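Local coordinates for 5' nucleotidase family protein (Staphylococcus aureus subsp. aureus, PDB 4Q7F) that belongs to the 5'-nucleotidase family, with manganese and magnesium bound in its calcineurin-like phosphoesterase domain and a ligand pocket lined by that domain and the C-terminal one, at residues W170-H175 against T389-A394; N382-P387 against C473-R478; Y114-L119 against I176-F181. All coordinates share one frame; numbering follows the deposited sequence. Where two conformers were deposited one is given.

Contact 1. Residues W170-H175 against T389-A394. With 3D1 ((2R,3S,5R)-5-(6-amino-9H-purin-9-yl)-tetrahydro-2-(hydroxymethyl)furan-3-ol), chain D.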
loop_
_atom_site.group_PDB
_atom_site.type_symbol
_atom_site.label_atom_id
_atom_site.label_comp_id
_atom_site.label_asym_id
_atom_site.label_seq_id
_atom_site.Cartn_x
_atom_site.Cartn_y
_atom_site.Cartn_z
ATOM N N TRP A 170 -6.832 -6.844 5.648
ATOM C CA TRP A 170 -5.395 -6.576 5.731
ATOM C C TRP A 170 -4.813 -6.238 7.108
ATOM O O TRP A 170 -3.707 -6.661 7.452
ATOM C CB TRP A 170 -5.025 -5.363 4.840
ATOM C CG TRP A 170 -5.532 -5.414 3.414
ATOM C CD1 TRP A 170 -5.452 -6.478 2.539
ATOM C CD2 TRP A 170 -6.146 -4.346 2.692
ATOM N NE1 TRP A 170 -6.011 -6.131 1.326
ATOM C CE2 TRP A 170 -6.437 -4.826 1.399
ATOM C CE3 TRP A 170 -6.489 -3.018 3.017
ATOM C CZ2 TRP A 170 -7.056 -4.032 0.436
ATOM C CZ3 TRP A 170 -7.102 -2.244 2.062
ATOM C CH2 TRP A 170 -7.391 -2.747 0.795
ATOM N N GLU A 171 -5.551 -5.461 7.869
ATOM C CA GLU A 171 -5.023 -4.861 9.090
ATOM C C GLU A 171 -5.017 -5.757 10.331
ATOM O O GLU A 171 -5.745 -6.747 10.393
ATOM C CB GLU A 171 -5.835 -3.562 9.355
ATOM C CG GLU A 171 -5.259 -2.656 10.430
ATOM C CD GLU A 171 -3.806 -2.327 10.140
ATOM O OE1 GLU A 171 -2.931 -2.880 10.858
ATOM O OE2 GLU A 171 -3.555 -1.605 9.144
ATOM N N GLN A 172 -4.162 -5.404 11.294
ATOM C CA GLN A 172 -4.115 -6.068 12.583
ATOM C C GLN A 172 -5.520 -5.942 13.165
ATOM O O GLN A 172 -6.069 -4.832 13.167
ATOM C CB GLN A 172 -3.173 -5.326 13.528
ATOM C CG GLN A 172 -1.711 -5.273 13.138
ATOM C CD GLN A 172 -0.993 -6.565 13.416
ATOM O OE1 GLN A 172 -1.607 -7.629 13.481
ATOM N NE2 GLN A 172 0.319 -6.485 13.579
ATOM N N PRO A 173 -6.112 -7.055 13.644
ATOM C CA PRO A 173 -7.458 -7.008 14.267
ATOM C C PRO A 173 -7.542 -6.018 15.431
ATOM O O PRO A 173 -8.501 -5.270 15.546
ATOM C CB PRO A 173 -7.660 -8.432 14.775
ATOM C CG PRO A 173 -6.845 -9.259 13.871
ATOM C CD PRO A 173 -5.615 -8.440 13.566
ATOM N N GLU A 174 -6.524 -6.003 16.271
ATOM C CA GLU A 174 -6.517 -5.084 17.402
ATOM C C GLU A 174 -6.530 -3.609 16.970
ATOM O O GLU A 174 -7.012 -2.767 17.716
ATOM C CB GLU A 174 -5.368 -5.378 18.391
ATOM C CG GLU A 174 -3.955 -5.518 17.836
ATOM C CD GLU A 174 -3.632 -6.913 17.271
ATOM O OE1 GLU A 174 -4.450 -7.502 16.544
ATOM O OE2 GLU A 174 -2.526 -7.413 17.536
ATOM N N HIS A 175 -6.032 -3.297 15.768
ATOM C CA HIS A 175 -6.022 -1.918 15.289
ATOM C C HIS A 175 -7.370 -1.401 14.799
ATOM O O HIS A 175 -7.564 -0.191 14.732
ATOM C CB HIS A 175 -4.998 -1.683 14.177
ATOM C CG HIS A 175 -3.585 -1.893 14.599
ATOM N ND1 HIS A 175 -2.555 -2.037 13.695
ATOM C CD2 HIS A 175 -3.038 -2.053 15.823
ATOM C CE1 HIS A 175 -1.425 -2.220 14.350
ATOM N NE2 HIS A 175 -1.694 -2.252 15.639
ATOM N N THR A 389 3.373 -8.507 11.809
ATOM C CA THR A 389 3.729 -9.411 12.886
ATOM C C THR A 389 3.385 -10.770 12.280
ATOM O O THR A 389 3.004 -10.848 11.101
ATOM C CB THR A 389 2.954 -9.134 14.164
ATOM O OG1 THR A 389 1.565 -9.166 13.858
ATOM C CG2 THR A 389 3.312 -7.742 14.734
ATOM N N PHE A 390 3.503 -11.835 13.060
ATOM C CA PHE A 390 3.249 -13.177 12.513
ATOM C C PHE A 390 2.284 -14.028 13.316
ATOM O O PHE A 390 2.048 -13.817 14.501
ATOM C CB PHE A 390 4.588 -13.873 12.321
ATOM C CG PHE A 390 5.533 -13.076 11.483
ATOM C CD1 PHE A 390 6.335 -12.095 12.063
ATOM C CD2 PHE A 390 5.543 -13.219 10.094
ATOM C CE1 PHE A 390 7.175 -11.319 11.277
ATOM C CE2 PHE A 390 6.375 -12.440 9.302
ATOM C CZ PHE A 390 7.193 -11.502 9.892
ATOM N N LYS A 391 1.721 -15.027 12.645
ATOM C CA LYS A 391 0.810 -15.911 13.284
ATOM C C LYS A 391 1.035 -17.332 12.811
ATOM O O LYS A 391 1.274 -17.572 11.609
ATOM C CB LYS A 391 -0.634 -15.481 13.039
ATOM C CG LYS A 391 -1.079 -14.310 13.918
ATOM C CD LYS A 391 -2.544 -13.994 13.716
ATOM C CE LYS A 391 -3.068 -13.067 14.799
ATOM N NZ LYS A 391 -2.302 -11.779 14.854
ATOM N N VAL A 392 1.019 -18.259 13.760
ATOM C CA VAL A 392 1.097 -19.686 13.414
ATOM C C VAL A 392 -0.335 -20.164 13.388
ATOM O O VAL A 392 -1.069 -19.972 14.336
ATOM C CB VAL A 392 1.940 -20.514 14.374
ATOM C CG1 VAL A 392 1.965 -21.969 13.901
ATOM C CG2 VAL A 392 3.347 -19.974 14.411
ATOM N N LEU A 393 -0.726 -20.736 12.259
ATOM C CA LEU A 393 -2.079 -21.198 12.048
ATOM C C LEU A 393 -2.132 -22.684 11.846
ATOM O O LEU A 393 -1.252 -23.238 11.243
ATOM C CB LEU A 393 -2.627 -20.549 10.770
ATOM C CG LEU A 393 -2.634 -19.021 10.792
ATOM C CD1 LEU A 393 -3.282 -18.520 9.495
ATOM C CD2 LEU A 393 -3.364 -18.522 12.011
ATOM N N ALA A 394 -3.209 -23.298 12.326
ATOM C CA ALA A 394 -3.443 -24.721 12.173
ATOM C C ALA A 394 -4.318 -24.891 10.951
ATOM O O ALA A 394 -5.445 -24.352 10.900
ATOM C CB ALA A 394 -4.131 -25.263 13.409
HETATM O "O5'" 3D1 D . -4.281 -3.915 -1.619
HETATM C "C5'" 3D1 D . -3.277 -4.346 -0.704
HETATM C "C4'" 3D1 D . -2.686 -3.160 0.039
HETATM O "O4'" 3D1 D . -1.910 -3.695 1.101
HETATM C "C1'" 3D1 D . -0.511 -3.467 0.903
HETATM N N9 3D1 D . 0.242 -4.701 1.261
HETATM C C4 3D1 D . 0.601 -4.961 2.511
HETATM N N3 3D1 D . 0.437 -4.307 3.683
HETATM C C2 3D1 D . 0.922 -4.826 4.826
HETATM N N1 3D1 D . 1.579 -6.017 4.875
HETATM C C6 3D1 D . 1.806 -6.769 3.774
HETATM N N6 3D1 D . 2.465 -7.956 3.869
HETATM C C5 3D1 D . 1.291 -6.261 2.484
HETATM N N7 3D1 D . 1.294 -6.665 1.197
HETATM C C8 3D1 D . 0.648 -5.724 0.463
HETATM C "C2'" 3D1 D . -0.350 -2.962 -0.524
HETATM C "C3'" 3D1 D . -1.701 -2.307 -0.750
HETATM O "O3'" 3D1 D . -1.657 -0.971 -0.206
#
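Gln172 and Thr389 make the one hydrogen bond between these two segments, which come from the phosphoesterase and C-terminal parts of the chain. The bond runs from NE2 of Gln172 to OG1 of Thr389, 3.0 Å long and nearly straight at 166°, and the hydroxyl lies close to the amide plane. A bend at chi2 (-77°) turns the Gln172 amide out toward the threonine. Gln172 was modelled in two conformers; the bond belongs to the conformer described and is doubtful for the other. The same NE2 also rests against the Thr389 methyl CG2, at 3.4 Å.

Charge adds little directly. Lys391 sets out toward 170-175 at CB, yet its NZ stays 4.4 Å from Gln172 OE1 and 5.1 Å from Glu174 OE1; the latter pair can attract only at long range, and the lysine also has a long, weak ion pair with Asp496.

Within 170-175 the bonding is denser. OE1 of Glu171 accepts from ND1 of His175 (3.0 Å) and from the backbone N of Gln172 (2.8 Å), the two donors arriving from opposite faces of the carboxylate plane. Asn113 binds the other oxygen, OE2, and the carboxylate is thus held by three donors. CB of Gln172 lies over the imidazole face of His175, near its rim.

Ligand packing comes from Trp170. One indole face lies beneath C5' of 3D1, displaced toward the rim, with CZ2 3.5 Å from O5'; the Tyr477 and His247 rings also meet this indole.

The loop and short helix 173-176 of the phosphoesterase domain therefore meet Thr389 just before strand 390-396, which runs between strands 469-475 and 493-497 in the C-terminal domain's sheet, with helix 476-479 beside Gln172.

Contact 2. Residues N382-P387 against C473-R478. With 3D1 ((2R,3S,5R)-5-(6-amino-9H-purin-9-yl)-tetrahydro-2-(hydroxymethyl)furan-3-ol), chain D.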
loop_
_atom_site.group_PDB
_atom_site.type_symbol
_atom_site.label_atom_id
_atom_site.label_comp_id
_atom_site.label_asym_id
_atom_site.label_seq_id
_atom_site.Cartn_x
_atom_site.Cartn_y
_atom_site.Cartn_z
ATOM N N ASN A 382 14.431 -2.491 3.504
ATOM C CA ASN A 382 14.151 -2.745 2.093
ATOM C C ASN A 382 13.667 -4.151 1.854
ATOM O O ASN A 382 12.826 -4.376 0.986
ATOM C CB ASN A 382 15.383 -2.440 1.217
ATOM C CG ASN A 382 15.612 -0.953 1.057
ATOM O OD1 ASN A 382 14.661 -0.184 1.069
ATOM N ND2 ASN A 382 16.858 -0.539 0.902
ATOM N N ASN A 383 14.189 -5.095 2.620
ATOM C CA ASN A 383 13.752 -6.500 2.481
ATOM C C ASN A 383 12.443 -6.823 3.213
ATOM O O ASN A 383 11.756 -7.753 2.844
ATOM C CB ASN A 383 14.881 -7.421 2.863
ATOM C CG ASN A 383 15.958 -7.439 1.794
ATOM O OD1 ASN A 383 15.766 -8.029 0.734
ATOM N ND2 ASN A 383 17.073 -6.776 2.050
ATOM N N TYR A 384 12.091 -6.041 4.221
ATOM C CA TYR A 384 10.801 -6.234 4.908
ATOM C C TYR A 384 10.232 -4.851 5.175
ATOM O O TYR A 384 10.351 -4.363 6.287
ATOM C CB TYR A 384 10.932 -7.021 6.236
ATOM C CG TYR A 384 9.667 -7.788 6.469
ATOM C CD1 TYR A 384 8.508 -7.148 6.864
ATOM C CD2 TYR A 384 9.594 -9.141 6.142
ATOM C CE1 TYR A 384 7.327 -7.848 7.006
ATOM C CE2 TYR A 384 8.411 -9.841 6.277
ATOM C CZ TYR A 384 7.288 -9.189 6.700
ATOM O OH TYR A 384 6.101 -9.853 6.818
ATOM N N PRO A 385 9.565 -4.246 4.177
ATOM C CA PRO A 385 9.090 -2.866 4.306
ATOM C C PRO A 385 7.715 -2.670 4.943
ATOM O O PRO A 385 7.230 -1.551 4.950
ATOM C CB PRO A 385 9.058 -2.381 2.854
ATOM C CG PRO A 385 8.711 -3.616 2.075
ATOM C CD PRO A 385 9.234 -4.804 2.851
ATOM N N PHE A 386 7.101 -3.725 5.476
ATOM C CA PHE A 386 5.809 -3.556 6.130
ATOM C C PHE A 386 5.908 -3.839 7.618
ATOM O O PHE A 386 6.743 -4.646 8.045
ATOM C CB PHE A 386 4.763 -4.452 5.480
ATOM C CG PHE A 386 4.458 -4.078 4.066
ATOM C CD1 PHE A 386 3.711 -2.934 3.780
ATOM C CD2 PHE A 386 4.898 -4.861 3.017
ATOM C CE1 PHE A 386 3.429 -2.580 2.475
ATOM C CE2 PHE A 386 4.608 -4.518 1.710
ATOM C CZ PHE A 386 3.876 -3.382 1.437
ATOM N N PRO A 387 5.034 -3.213 8.422
ATOM C CA PRO A 387 5.066 -3.507 9.852
ATOM C C PRO A 387 4.180 -4.725 10.218
ATOM O O PRO A 387 3.260 -4.635 11.031
ATOM C CB PRO A 387 4.585 -2.200 10.473
ATOM C CG PRO A 387 3.664 -1.605 9.449
ATOM C CD PRO A 387 4.085 -2.126 8.103
ATOM N N CYS A 473 3.473 -20.734 9.706
ATOM C CA CYS A 473 3.769 -19.353 10.124
ATOM C C CYS A 473 3.533 -18.442 8.928
ATOM O O CYS A 473 4.183 -18.596 7.864
ATOM C CB CYS A 473 5.221 -19.235 10.572
ATOM S SG CYS A 473 5.622 -17.624 11.242
ATOM N N VAL A 474 2.589 -17.510 9.074
ATOM C CA VAL A 474 2.299 -16.540 8.040
ATOM C C VAL A 474 2.336 -15.153 8.671
ATOM O O VAL A 474 2.324 -15.014 9.908
ATOM C CB VAL A 474 0.937 -16.784 7.373
ATOM C CG1 VAL A 474 0.839 -18.239 6.922
ATOM C CG2 VAL A 474 -0.214 -16.444 8.317
ATOM N N ASN A 475 2.412 -14.110 7.847
ATOM C CA ASN A 475 2.367 -12.741 8.431
ATOM C C ASN A 475 0.921 -12.325 8.741
ATOM O O ASN A 475 -0.022 -12.983 8.281
ATOM C CB ASN A 475 3.105 -11.741 7.568
ATOM C CG ASN A 475 2.459 -11.514 6.207
ATOM O OD1 ASN A 475 1.254 -11.373 6.081
ATOM N ND2 ASN A 475 3.284 -11.379 5.208
ATOM N N ASN A 476 0.733 -11.248 9.499
ATOM C CA ASN A 476 -0.625 -10.858 9.899
ATOM C C ASN A 476 -1.517 -10.476 8.725
ATOM O O ASN A 476 -2.747 -10.654 8.786
ATOM C CB ASN A 476 -0.618 -9.733 10.916
ATOM C CG ASN A 476 -0.143 -8.437 10.340
ATOM O OD1 ASN A 476 1.036 -8.275 10.047
ATOM N ND2 ASN A 476 -1.052 -7.496 10.193
ATOM N N TYR A 477 -0.892 -9.976 7.663
ATOM C CA TYR A 477 -1.607 -9.586 6.436
ATOM C C TYR A 477 -2.241 -10.835 5.867
ATOM O O TYR A 477 -3.444 -10.878 5.609
ATOM C CB TYR A 477 -0.609 -8.978 5.429
ATOM C CG TYR A 477 -1.181 -8.443 4.145
ATOM C CD1 TYR A 477 -1.726 -7.162 4.094
ATOM C CD2 TYR A 477 -1.113 -9.181 2.972
ATOM C CE1 TYR A 477 -2.235 -6.647 2.924
ATOM C CE2 TYR A 477 -1.611 -8.676 1.776
ATOM C CZ TYR A 477 -2.167 -7.401 1.764
ATOM O OH TYR A 477 -2.647 -6.872 0.600
ATOM N N ARG A 478 -1.420 -11.860 5.666
ATOM C CA ARG A 478 -1.936 -13.133 5.179
ATOM C C ARG A 478 -2.990 -13.757 6.108
ATOM O O ARG A 478 -3.976 -14.297 5.620
ATOM C CB ARG A 478 -0.807 -14.119 4.986
ATOM C CG ARG A 478 0.045 -13.829 3.791
ATOM C CD ARG A 478 -0.635 -14.217 2.488
ATOM N NE ARG A 478 0.323 -14.018 1.413
ATOM C CZ ARG A 478 0.444 -12.927 0.665
ATOM N NH1 ARG A 478 -0.381 -11.878 0.789
ATOM N NH2 ARG A 478 1.406 -12.893 -0.232
HETATM O "O5'" 3D1 D . -4.281 -3.915 -1.619
HETATM C "C5'" 3D1 D . -3.277 -4.346 -0.704
HETATM C "C4'" 3D1 D . -2.686 -3.160 0.039
HETATM O "O4'" 3D1 D . -1.910 -3.695 1.101
HETATM C "C1'" 3D1 D . -0.511 -3.467 0.903
HETATM N N9 3D1 D . 0.242 -4.701 1.261
HETATM C C4 3D1 D . 0.601 -4.961 2.511
HETATM N N3 3D1 D . 0.437 -4.307 3.683
HETATM C C2 3D1 D . 0.922 -4.826 4.826
HETATM N N1 3D1 D . 1.579 -6.017 4.875
HETATM C C6 3D1 D . 1.806 -6.769 3.774
HETATM N N6 3D1 D . 2.465 -7.956 3.869
HETATM C C5 3D1 D . 1.291 -6.261 2.484
HETATM N N7 3D1 D . 1.294 -6.665 1.197
HETATM C C8 3D1 D . 0.648 -5.724 0.463
HETATM C "C2'" 3D1 D . -0.350 -2.962 -0.524
HETATM C "C3'" 3D1 D . -1.701 -2.307 -0.750
HETATM O "O3'" 3D1 D . -1.657 -0.971 -0.206
HETATM O O HOH W 1 6.188 -11.933 5.518
#
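The hydroxyl of Tyr384 has two polar partners, OD1 of Asn388 and a water at a short 2.5 Å from OH, and that water in turn accepts from ND2 of Asn475 at 3.0 Å. The direct gap between Tyr384 OH and Asn475 ND2 is 3.6 Å, so water carries the polar link. The tyrosine ring and the asparagine amide stand almost perpendicular, 87° apart.

Asn475 does double duty. With CG between its backbone N and carbonyl carbon (chi1 66°), its OD1 folds back over the start of helix 476-479 and accepts from Arg478 N at 2.7 Å, an N-cap bond; ND2 is left facing the water and the N6 amino group of 3D1, 3.8 Å away.

Phe386 and Tyr477 do not touch each other, because the purine of 3D1 lies between them with all three planes nearly parallel. C5 of 3D1 lies over the centre of the Tyr477 ring, 3.4 Å above its plane, whereas Phe386 meets the opposite purine face with an offset, its CD1 3.5 Å from C2. Phe365 packs edge-to-face on Phe386. This aromatic sandwich forms the C-terminal side of the pocket that holds 3D1, and is consistent with the way 5'-nucleotidase family proteins clamp a purine between aromatic rings.

Contact 3. Residues Y114-L119 against I176-F181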
loop_
_atom_site.group_PDB
_atom_site.type_symbol
_atom_site.label_atom_id
_atom_site.label_comp_id
_atom_site.label_asym_id
_atom_site.label_seq_id
_atom_site.Cartn_x
_atom_site.Cartn_y
_atom_site.Cartn_z
ATOM N N TYR A 114 -0.230 1.404 12.320
ATOM C CA TYR A 114 0.464 1.551 13.597
ATOM C C TYR A 114 -0.471 1.670 14.790
ATOM O O TYR A 114 -0.046 2.076 15.874
ATOM C CB TYR A 114 1.367 2.788 13.550
ATOM C CG TYR A 114 2.429 2.756 12.466
ATOM C CD1 TYR A 114 3.459 1.829 12.507
ATOM C CD2 TYR A 114 2.410 3.671 11.419
ATOM C CE1 TYR A 114 4.437 1.804 11.535
ATOM C CE2 TYR A 114 3.385 3.661 10.436
ATOM C CZ TYR A 114 4.397 2.734 10.498
ATOM O OH TYR A 114 5.376 2.733 9.520
ATOM N N GLY A 115 -1.739 1.318 14.606
ATOM C CA GLY A 115 -2.706 1.390 15.690
ATOM C C GLY A 115 -3.622 2.597 15.635
ATOM O O GLY A 115 -3.279 3.635 15.063
ATOM N N LEU A 116 -4.791 2.467 16.268
ATOM C CA LEU A 116 -5.773 3.516 16.244
ATOM C C LEU A 116 -5.351 4.758 17.035
ATOM O O LEU A 116 -5.578 5.867 16.565
ATOM C CB LEU A 116 -7.139 2.989 16.686
ATOM C CG LEU A 116 -8.325 3.891 16.346
ATOM C CD1 LEU A 116 -8.375 4.142 14.847
ATOM C CD2 LEU A 116 -9.647 3.284 16.835
ATOM N N PRO A 117 -4.738 4.585 18.235
ATOM C CA PRO A 117 -4.285 5.745 19.000
ATOM C C PRO A 117 -3.231 6.582 18.262
ATOM O O PRO A 117 -3.243 7.813 18.353
ATOM C CB PRO A 117 -3.683 5.130 20.277
ATOM C CG PRO A 117 -4.332 3.813 20.409
ATOM C CD PRO A 117 -4.584 3.334 19.000
ATOM N N TYR A 118 -2.324 5.923 17.558
ATOM C CA TYR A 118 -1.311 6.618 16.781
ATOM C C TYR A 118 -2.017 7.462 15.698
ATOM O O TYR A 118 -1.727 8.635 15.547
ATOM C CB TYR A 118 -0.346 5.619 16.175
ATOM C CG TYR A 118 0.831 6.228 15.453
ATOM C CD1 TYR A 118 1.962 6.658 16.152
ATOM C CD2 TYR A 118 0.836 6.331 14.074
ATOM C CE1 TYR A 118 3.046 7.192 15.479
ATOM C CE2 TYR A 118 1.910 6.841 13.403
ATOM C CZ TYR A 118 3.008 7.281 14.103
ATOM O OH TYR A 118 4.066 7.798 13.396
ATOM N N LEU A 119 -3.003 6.872 15.017
ATOM C CA LEU A 119 -3.765 7.588 13.987
ATOM C C LEU A 119 -4.539 8.775 14.574
ATOM O O LEU A 119 -4.438 9.904 14.070
ATOM C CB LEU A 119 -4.726 6.649 13.271
ATOM C CG LEU A 119 -5.607 7.297 12.199
ATOM C CD1 LEU A 119 -4.762 8.031 11.158
ATOM C CD2 LEU A 119 -6.503 6.267 11.534
ATOM N N ILE A 176 -8.298 -2.296 14.478
ATOM C CA ILE A 176 -9.590 -1.870 13.942
ATOM C C ILE A 176 -10.806 -2.433 14.660
ATOM O O ILE A 176 -11.919 -2.270 14.176
ATOM C CB ILE A 176 -9.732 -2.275 12.460
ATOM C CG1 ILE A 176 -9.668 -3.810 12.315
ATOM C CG2 ILE A 176 -8.635 -1.647 11.634
ATOM C CD1 ILE A 176 -9.933 -4.303 10.912
ATOM N N GLN A 177 -10.590 -3.074 15.804
ATOM C CA GLN A 177 -11.661 -3.792 16.541
ATOM C C GLN A 177 -12.965 -3.030 16.839
ATOM O O GLN A 177 -14.032 -3.645 16.912
ATOM C CB GLN A 177 -11.083 -4.464 17.820
ATOM C CG GLN A 177 -10.408 -3.528 18.829
ATOM C CD GLN A 177 -11.388 -2.706 19.652
ATOM O OE1 GLN A 177 -12.518 -3.129 19.909
ATOM N NE2 GLN A 177 -10.945 -1.540 20.102
ATOM N N SER A 178 -12.886 -1.713 16.997
ATOM C CA SER A 178 -14.060 -0.890 17.303
ATOM C C SER A 178 -14.649 -0.205 16.070
ATOM O O SER A 178 -15.598 0.584 16.180
ATOM C CB SER A 178 -13.659 0.197 18.302
ATOM O OG SER A 178 -12.635 1.021 17.757
ATOM N N LEU A 179 -14.112 -0.521 14.897
ATOM C CA LEU A 179 -14.513 0.159 13.683
ATOM C C LEU A 179 -15.435 -0.641 12.797
ATOM O O LEU A 179 -15.397 -1.863 12.780
ATOM C CB LEU A 179 -13.257 0.532 12.854
ATOM C CG LEU A 179 -12.128 1.268 13.593
ATOM C CD1 LEU A 179 -11.018 1.623 12.612
ATOM C CD2 LEU A 179 -12.630 2.506 14.304
ATOM N N THR A 180 -16.211 0.089 12.011
ATOM C CA THR A 180 -17.124 -0.471 11.035
ATOM C C THR A 180 -16.817 0.197 9.690
ATOM O O THR A 180 -16.794 1.436 9.601
ATOM C CB THR A 180 -18.569 -0.183 11.439
ATOM O OG1 THR A 180 -18.780 -0.693 12.760
ATOM C CG2 THR A 180 -19.549 -0.834 10.468
ATOM N N PHE A 181 -16.586 -0.619 8.661
ATOM C CA PHE A 181 -16.253 -0.137 7.321
ATOM C C PHE A 181 -17.408 -0.319 6.360
ATOM O O PHE A 181 -17.777 -1.440 6.031
ATOM C CB PHE A 181 -15.028 -0.882 6.788
ATOM C CG PHE A 181 -13.866 -0.828 7.715
ATOM C CD1 PHE A 181 -13.771 -1.727 8.773
ATOM C CD2 PHE A 181 -12.890 0.130 7.569
ATOM C CE1 PHE A 181 -12.712 -1.660 9.666
ATOM C CE2 PHE A 181 -11.832 0.205 8.456
ATOM C CZ PHE A 181 -11.739 -0.694 9.500
#
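Leu116 reaches across from the first turn of helix 116-125 to the turn that precedes strand 179-181, and it meets the other segment only at its methyls. CB points at that segment but first passes the backbone of His175, whose carbonyl O is 3.8 Å away. With CG anti to the backbone N (chi1 -164°), the branch is carried outward from the helix. Its two methyls then divide the work. CD2 meets two partners, OG of Ser178 at 3.9 Å and CD2 of Leu179 at 4.0 Å. CD1 faces the other branch of the same leucine, with Leu179 CD1 at 4.3 Å. The two leucines thus cross at an angle and touch through their methyls.

Backbone geometry on both sides puts these groups in place. Ile176 to Leu179 form a type I turn closed by a bond from Leu179 N to Ile176 O (2.9 Å), which directs Ser178 and Leu179 toward the helix. On the helix side, Gly115 occupies the N-cap position, and its O accepts from Leu119 N at 3.2 Å. The backbone angles of Gly115 (phi 102°) would press a CB against the preceding carbonyl O, which accounts for glycine there. Glu137 of strand 135-137 touches Leu116, Ser178 and Leu179 alike.

The contact is chemically modest: methyl against methyl, and methyl against a hydroxyl oxygen at van der Waals distance. Such a contact probably depends on van der Waals and modest hydrophobic packing at a partly exposed surface, and no directional bond between the two segments fixes how they are turned against each other.

Contacts 1 and 2 meet around 3D1, their centres 10 Å apart. Strands 390-396 and 469-475 are neighbours, paired by Lys391 N to Val474 O, and just beyond their ends Thr389 O meets Asn476 N, each 2.8 Å and probably hydrogen-bonded. At the pocket, Trp170 CD1 packs 3.2 Å from Tyr477 CE1, bringing the phosphoesterase domain against the purine-stacking side. Contact 3 sits farther out, its centre 14 Å from contact 1 and 19 Å from contact 2; segment 176-181 follows 170-175 in the chain, and 114-119 packs on the latter, His175 CD2 lying 3.5 Å from Gly115 CA. The Pro387 side chain, about 12 Å from manganese and magnesium, brings CG 4.1 Å from Tyr114 CE1.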